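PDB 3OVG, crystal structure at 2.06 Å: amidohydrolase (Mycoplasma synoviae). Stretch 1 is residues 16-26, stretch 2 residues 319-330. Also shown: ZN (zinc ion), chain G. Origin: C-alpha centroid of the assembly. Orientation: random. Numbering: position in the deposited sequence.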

ATOM      1  N   PRO A  16      -5.418  39.678 -31.419  1.00 20.36           N
ATOM      2  CA  PRO A  16      -5.402  39.130 -32.786  1.00 24.28           C
ATOM      3  C   PRO A  16      -4.567  37.857 -32.800  1.00 22.65           C
ATOM      4  O   PRO A  16      -3.543  37.786 -32.122  1.00 23.00           O
ATOM      5  N   VAL A  17      -4.965  36.867 -33.585  1.00 23.38           N
ATOM      6  CA  VAL A  17      -4.210  35.621 -33.573  1.00 22.27           C
ATOM      7  C   VAL A  17      -2.737  35.794 -33.997  1.00 22.01           C
ATOM      8  O   VAL A  17      -1.892  34.990 -33.638  1.00 21.56           O
ATOM      9  N   GLU A  18      -2.425  36.844 -34.749  1.00 25.36           N
ATOM     10  CA  GLU A  18      -1.054  37.058 -35.220  1.00 23.51           C
ATOM     11  C   GLU A  18      -0.159  37.367 -34.045  1.00 22.52           C
ATOM     12  O   GLU A  18       1.041  37.337 -34.177  1.00 22.72           O
ATOM     13  N   LYS A  19      -0.757  37.626 -32.880  1.00 21.68           N
ATOM     14  CA  LYS A  19      -0.000  38.021 -31.696  1.00 20.13           C
ATOM     15  C   LYS A  19       0.283  36.797 -30.789  1.00 20.79           C
ATOM     16  O   LYS A  19       0.998  36.897 -29.801  1.00 20.57           O
ATOM     17  N   LEU A  20      -0.294  35.655 -31.131  1.00 18.18           N
ATOM     18  CA  LEU A  20      -0.025  34.411 -30.408  1.00 19.27           C
ATOM     19  C   LEU A  20       1.456  34.017 -30.475  1.00 19.24           C
ATOM     20  O   LEU A  20       2.005  33.573 -29.476  1.00 17.60           O
ATOM     21  N   GLY A  21       2.087  34.170 -31.649  1.00 18.15           N
ATOM     22  CA  GLY A  21       3.477  33.775 -31.841  1.00 17.70           C
ATOM     23  C   GLY A  21       3.694  32.291 -31.569  1.00 19.23           C
ATOM     24  O   GLY A  21       2.769  31.477 -31.745  1.00 15.26           O
ATOM     25  N   ILE A  22       4.906  31.939 -31.132  1.00 16.52           N
ATOM     26  CA  ILE A  22       5.198  30.568 -30.769  1.00 17.10           C
ATOM     27  C   ILE A  22       4.397  30.182 -29.509  1.00 20.00           C
ATOM     28  O   ILE A  22       4.446  30.860 -28.473  1.00 18.09           O
ATOM     29  N   THR A  23       3.632  29.101 -29.628  1.00 18.74           N
ATOM     30  CA  THR A  23       2.686  28.718 -28.593  1.00 19.80           C
ATOM     31  C   THR A  23       2.895  27.291 -28.114  1.00 17.90           C
ATOM     32  O   THR A  23       2.933  26.335 -28.893  1.00 16.49           O
ATOM     33  N   ASP A  24       2.998  27.186 -26.802  1.00 18.31           N
ATOM     34  CA  ASP A  24       3.057  25.934 -26.095  1.00 16.68           C
ATOM     35  C   ASP A  24       1.593  25.622 -25.811  1.00 18.59           C
ATOM     36  O   ASP A  24       0.966  26.330 -25.016  1.00 18.90           O
ATOM     37  N   CYS A  25       1.059  24.571 -26.435  1.00 16.62           N
ATOM     38  CA  CYS A  25      -0.392  24.359 -26.472  1.00 18.06           C
ATOM     39  C   CYS A  25      -0.984  23.585 -25.297  1.00 17.58           C
ATOM     40  O   CYS A  25      -2.200  23.405 -25.238  1.00 17.40           O
ATOM     41  N   HIS A  26      -0.146  23.162 -24.353  1.00 17.20           N
ATOM     42  CA  HIS A  26      -0.630  22.427 -23.194  1.00 17.28           C
ATOM     43  C   HIS A  26       0.439  22.398 -22.114  1.00 18.30           C
ATOM     44  O   HIS A  26       1.434  21.710 -22.241  1.00 16.02           O
ATOM     45  N   ILE A 319       4.016  24.012 -36.872  1.00 16.19           N
ATOM     46  CA  ILE A 319       3.773  23.384 -35.574  1.00 16.93           C
ATOM     47  C   ILE A 319       3.715  24.372 -34.386  1.00 17.34           C
ATOM     48  O   ILE A 319       2.861  24.259 -33.510  1.00 16.42           O
ATOM     49  N   LEU A 320       4.632  25.331 -34.354  1.00 17.64           N
ATOM     50  CA  LEU A 320       4.737  26.257 -33.234  1.00 16.68           C
ATOM     51  C   LEU A 320       3.869  27.511 -33.408  1.00 18.64           C
ATOM     52  O   LEU A 320       3.452  28.100 -32.413  1.00 16.50           O
ATOM     53  N   VAL A 321       3.649  27.944 -34.655  1.00 18.91           N
ATOM     54  CA  VAL A 321       3.052  29.270 -34.917  1.00 18.63           C
ATOM     55  C   VAL A 321       1.763  29.235 -35.713  1.00 17.22           C
ATOM     56  O   VAL A 321       0.737  29.718 -35.246  1.00 17.53           O
ATOM     57  N   ASN A 322       1.826  28.669 -36.915  1.00 18.18           N
ATOM     58  CA  ASN A 322       0.668  28.602 -37.809  1.00 18.43           C
ATOM     59  C   ASN A 322      -0.500  27.706 -37.350  1.00 18.48           C
ATOM     60  O   ASN A 322      -1.674  28.100 -37.432  1.00 20.58           O
ATOM     61  N   ASN A 323      -0.187  26.516 -36.860  1.00 17.80           N
ATOM     62  CA  ASN A 323      -1.235  25.603 -36.414  1.00 16.05           C
ATOM     63  C   ASN A 323      -1.956  26.165 -35.180  1.00 19.43           C
ATOM     64  O   ASN A 323      -3.186  26.185 -35.128  1.00 20.10           O
ATOM     65  N   PRO A 324      -1.197  26.673 -34.199  1.00 17.93           N
ATOM     66  CA  PRO A 324      -1.928  27.247 -33.054  1.00 18.67           C
ATOM     67  C   PRO A 324      -2.744  28.500 -33.404  1.00 19.47           C
ATOM     68  O   PRO A 324      -3.802  28.752 -32.792  1.00 18.59           O
ATOM     69  N   LYS A 325      -2.255  29.274 -34.378  1.00 18.95           N
ATOM     70  CA  LYS A 325      -2.956  30.453 -34.851  1.00 19.87           C
ATOM     71  C   LYS A 325      -4.322  30.048 -35.407  1.00 18.14           C
ATOM     72  O   LYS A 325      -5.343  30.738 -35.203  1.00 17.99           O
ATOM     73  N   ARG A 326      -4.327  28.909 -36.084  1.00 17.76           N
ATOM     74  CA  ARG A 326      -5.544  28.289 -36.605  1.00 20.20           C
ATOM     75  C   ARG A 326      -6.430  27.699 -35.510  1.00 20.11           C
ATOM     76  O   ARG A 326      -7.586  28.068 -35.380  1.00 20.56           O
ATOM     77  N   VAL A 327      -5.889  26.789 -34.712  1.00 21.05           N
ATOM     78  CA  VAL A 327      -6.728  25.990 -33.822  1.00 17.54           C
ATOM     79  C   VAL A 327      -7.213  26.746 -32.574  1.00 20.99           C
ATOM     80  O   VAL A 327      -8.213  26.349 -31.984  1.00 21.51           O
ATOM     81  N   LEU A 328      -6.534  27.837 -32.205  1.00 18.70           N
ATOM     82  CA  LEU A 328      -6.896  28.605 -31.012  1.00 20.17           C
ATOM     83  C   LEU A 328      -7.782  29.818 -31.318  1.00 20.71           C
ATOM     84  O   LEU A 328      -8.249  30.494 -30.397  1.00 17.57           O
ATOM     85  N   ALA A 329      -8.007  30.101 -32.604  1.00 19.14           N
ATOM     86  CA  ALA A 329      -8.831  31.249 -33.000  1.00 18.64           C
ATOM     87  C   ALA A 329     -10.297  30.963 -32.692  1.00 19.60           C
ATOM     88  O   ALA A 329     -10.749  29.858 -32.949  1.00 19.70           O
ATOM     89  N   PHE A 330     -11.054  31.912 -32.151  1.00 17.32           N
ATOM     90  CA  PHE A 330     -12.487  31.657 -31.993  1.00 17.73           C
ATOM     91  C   PHE A 330     -13.191  31.517 -33.344  1.00 21.81           C
ATOM     92  O   PHE A 330     -12.868  32.230 -34.304  1.00 21.72           O
TER

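Lys325, Val17 and Ile22 are the three most covered residues, with 78, 64 and 59 Å² buried by the other stretch, together about a third of the 599 Å² buried between the stretches. Lys325 is the most covered, and it makes its contacts with its hydrocarbon. From a t chi1 the chain runs along the 3-10 segment, its CG 3.6 Å from Val17 CG2 and its CD 4.1 Å from Glu18 CA. The charge contributes little direct pairing here, since Lys325 NZ lies 4.5 Å from Glu18 OE2, beyond a salt bridge.

Val17 points toward the helix in the m rotamer and divides its methyls: CG2 takes the lysine, while CG1 reaches Ala329 CB at 3.6 Å, just past the last helical turn. Leu20, also pointing toward the helix (m, t), continues this apolar patch, its CD1 4.1 Å from Leu328 CB and 4.0 Å from Lys325 CA.

Ile22 (m, t) sets its CB sideways yet grips two consecutive residues, with CG1 3.7 Å from Val321 CG2 and CG2 3.9 Å from Leu320 CB. Here the backbone supplies the polar term. The N of Pro324 has no hydrogen to give to the turn before, and the carbonyl of Leu320 instead accepts a hydrogen bond from the strand, Thr23 N to Leu320 O at 3.0 Å; Ile22 CA adds a CA-H contact to Leu320 O at 3.4 Å. The rule is compact: a proline in the helix leaves a carbonyl of the turn before free, and the strand uses it. Water 1 donates to both Gly21 O and Val321 O, 2.6 Å each, and Thr23 OG1 (chi1 m) donates to Gly21 O at 3.1 Å. Water 2 lies between Thr23 O and Ile319 O.

The proline ring is packed too: Pro324 CB sits 3.8 Å from Thr23 CB, and Pro324 CG 3.9 Å from Cys25 SG. Beyond the contact, His26 NE2 binds zinc at 2.4 Å.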

ATOM      1  CB  PRO A  16      -4.696  40.213 -33.618  1.00 22.46           C
ATOM      2  CG  PRO A  16      -4.721  41.465 -32.777  1.00 26.85           C
ATOM      3  CD  PRO A  16      -4.807  41.015 -31.313  1.00 22.36           C
ATOM      4  CB  VAL A  17      -4.899  34.519 -34.406  1.00 22.53           C
ATOM      5  CG1 VAL A  17      -6.205  34.093 -33.741  1.00 20.15           C
ATOM      6  CG2 VAL A  17      -5.102  34.989 -35.861  1.00 23.29           C
ATOM      7  CB  GLU A  18      -1.001  38.209 -36.228  1.00 26.25           C
ATOM      8  CG  GLU A  18      -1.834  37.951 -37.507  1.00 31.09           C
ATOM      9  CD  GLU A  18      -3.366  38.127 -37.336  1.00 30.77           C
ATOM     10  OE1 GLU A  18      -3.864  38.666 -36.305  1.00 25.01           O
ATOM     11  OE2 GLU A  18      -4.080  37.706 -38.268  1.00 36.29           O
ATOM     12  CB  LYS A  19      -0.797  39.073 -30.928  1.00 24.09           C
ATOM     13  CG  LYS A  19       0.003  40.216 -30.376  1.00 34.38           C
ATOM     14  CD  LYS A  19      -0.105  41.481 -31.239  1.00 37.90           C
ATOM     15  CE  LYS A  19      -1.327  42.316 -30.808  1.00 40.79           C
ATOM     16  NZ  LYS A  19      -1.171  43.805 -30.998  1.00 44.36           N
ATOM     17  CB  LEU A  20      -0.922  33.261 -30.919  1.00 18.16           C
ATOM     18  CG  LEU A  20      -2.401  33.238 -30.455  1.00 17.06           C
ATOM     19  CD1 LEU A  20      -3.332  32.323 -31.285  1.00 15.39           C
ATOM     20  CD2 LEU A  20      -2.533  32.870 -28.974  1.00 18.53           C
ATOM     21  CB  ILE A  22       6.688  30.343 -30.547  1.00 18.87           C
ATOM     22  CG1 ILE A  22       7.457  30.583 -31.870  1.00 19.17           C
ATOM     23  CG2 ILE A  22       6.905  28.958 -29.974  1.00 17.92           C
ATOM     24  CD1 ILE A  22       8.985  30.231 -31.820  1.00 17.44           C
ATOM     25  CB  THR A  23       1.210  28.851 -29.082  1.00 19.33           C
ATOM     26  OG1 THR A  23       0.988  30.177 -29.584  1.00 17.85           O
ATOM     27  CG2 THR A  23       0.221  28.544 -27.943  1.00 16.42           C
ATOM     28  CB  ASP A  24       3.830  26.206 -24.814  1.00 16.10           C
ATOM     29  CG  ASP A  24       3.755  25.090 -23.808  1.00 18.40           C
ATOM     30  OD1 ASP A  24       3.064  24.061 -24.026  1.00 17.18           O
ATOM     31  OD2 ASP A  24       4.437  25.267 -22.777  1.00 19.64           O
ATOM     32  CB  CYS A  25      -0.821  23.714 -27.797  1.00 16.52           C
ATOM     33  SG  CYS A  25      -0.717  24.903 -29.182  1.00 17.85           S
ATOM     34  CB  HIS A  26      -1.060  21.014 -23.612  1.00 18.65           C
ATOM     35  CG  HIS A  26      -1.603  20.176 -22.497  1.00 20.08           C
ATOM     36  ND1 HIS A  26      -2.572  19.210 -22.697  1.00 20.63           N
ATOM     37  CD2 HIS A  26      -1.307  20.151 -21.174  1.00 19.51           C
ATOM     38  CE1 HIS A  26      -2.830  18.614 -21.546  1.00 23.20           C
ATOM     39  NE2 HIS A  26      -2.076  19.164 -20.608  1.00 19.84           N
ATOM     40  CB  ILE A 319       4.805  22.296 -35.289  1.00 17.62           C
ATOM     41  CG1 ILE A 319       4.552  21.083 -36.183  1.00 16.42           C
ATOM     42  CG2 ILE A 319       4.742  21.899 -33.833  1.00 16.29           C
ATOM     43  CD1 ILE A 319       5.715  20.066 -36.189  1.00 15.08           C
ATOM     44  CB  LEU A 320       6.207  26.688 -33.009  1.00 15.60           C
ATOM     45  CG  LEU A 320       7.237  25.594 -32.672  1.00 17.03           C
ATOM     46  CD1 LEU A 320       8.629  26.158 -32.704  1.00 20.58           C
ATOM     47  CD2 LEU A 320       6.941  24.994 -31.292  1.00 16.67           C
ATOM     48  CB  VAL A 321       4.047  30.195 -35.642  1.00 20.07           C
ATOM     49  CG1 VAL A 321       3.463  31.590 -35.817  1.00 17.79           C
ATOM     50  CG2 VAL A 321       5.319  30.259 -34.860  1.00 17.71           C
ATOM     51  CB  ASN A 322       1.088  28.248 -39.253  1.00 19.17           C
ATOM     52  CG  ASN A 322       1.823  29.399 -39.952  1.00 19.76           C
ATOM     53  OD1 ASN A 322       1.563  30.570 -39.683  1.00 20.85           O
ATOM     54  ND2 ASN A 322       2.754  29.061 -40.841  1.00 19.99           N
ATOM     55  CB  ASN A 323      -0.668  24.207 -36.180  1.00 16.30           C
ATOM     56  CG  ASN A 323      -0.023  23.614 -37.452  1.00 17.89           C
ATOM     57  OD1 ASN A 323       0.662  22.569 -37.398  1.00 18.62           O
ATOM     58  ND2 ASN A 323      -0.219  24.278 -38.580  1.00 15.01           N
ATOM     59  CB  PRO A 324      -0.820  27.572 -32.046  1.00 16.77           C
ATOM     60  CG  PRO A 324       0.353  26.725 -32.459  1.00 17.36           C
ATOM     61  CD  PRO A 324       0.256  26.614 -33.972  1.00 15.86           C
ATOM     62  CB  LYS A 325      -2.109  31.180 -35.912  1.00 22.09           C
ATOM     63  CG  LYS A 325      -2.766  32.376 -36.542  1.00 20.95           C
ATOM     64  CD  LYS A 325      -1.706  33.437 -36.949  1.00 26.50           C
ATOM     65  CE  LYS A 325      -1.080  33.169 -38.295  1.00 32.08           C
ATOM     66  NZ  LYS A 325      -1.778  33.954 -39.384  1.00 37.41           N
ATOM     67  CB  ARG A 326      -5.201  27.197 -37.620  1.00 21.83           C
ATOM     68  CG  ARG A 326      -6.414  26.436 -38.091  1.00 26.06           C
ATOM     69  CD  ARG A 326      -6.083  25.457 -39.227  1.00 28.09           C
ATOM     70  NE  ARG A 326      -5.203  24.351 -38.829  1.00 25.82           N
ATOM     71  CZ  ARG A 326      -5.568  23.363 -38.015  1.00 27.16           C
ATOM     72  NH1 ARG A 326      -6.787  23.352 -37.484  1.00 25.55           N
ATOM     73  NH2 ARG A 326      -4.713  22.387 -37.711  1.00 23.62           N
ATOM     74  CB  VAL A 327      -6.049  24.676 -33.415  1.00 20.68           C
ATOM     75  CG1 VAL A 327      -5.718  23.864 -34.646  1.00 23.00           C
ATOM     76  CG2 VAL A 327      -4.771  24.941 -32.583  1.00 16.55           C
ATOM     77  CB  LEU A 328      -5.638  29.066 -30.256  1.00 18.92           C
ATOM     78  CG  LEU A 328      -4.754  27.958 -29.658  1.00 16.14           C
ATOM     79  CD1 LEU A 328      -3.516  28.627 -29.034  1.00 18.85           C
ATOM     80  CD2 LEU A 328      -5.513  27.207 -28.574  1.00 16.74           C
ATOM     81  CB  ALA A 329      -8.645  31.523 -34.507  1.00 17.77           C
ATOM     82  CB  PHE A 330     -13.157  32.763 -31.172  1.00 18.08           C
ATOM     83  CG  PHE A 330     -13.132  32.503 -29.670  1.00 15.70           C
ATOM     84  CD1 PHE A 330     -11.953  32.136 -29.038  1.00 17.16           C
ATOM     85  CD2 PHE A 330     -14.281  32.620 -28.913  1.00 17.74           C
ATOM     86  CE1 PHE A 330     -11.910  31.900 -27.668  1.00 16.77           C
ATOM     87  CE2 PHE A 330     -14.255  32.402 -27.523  1.00 17.49           C
ATOM     88  CZ  PHE A 330     -13.084  32.041 -26.903  1.00 15.34           C
TER
HETATM   89 ZN    ZN G 362      -1.516  18.467 -18.392  1.00 34.02          ZN
HETATM   90  O   HOH W   1       0.699  31.444 -33.368  1.00 16.10           O
HETATM   91  O   HOH W   2       2.624  24.245 -30.849  1.00 16.33           O
HETATM   92  O   HOH W   3      -1.228  16.142 -18.610  1.00 25.33           O
HETATM   93  O   HOH W   4      -1.072  17.593 -16.086  1.00 24.73           O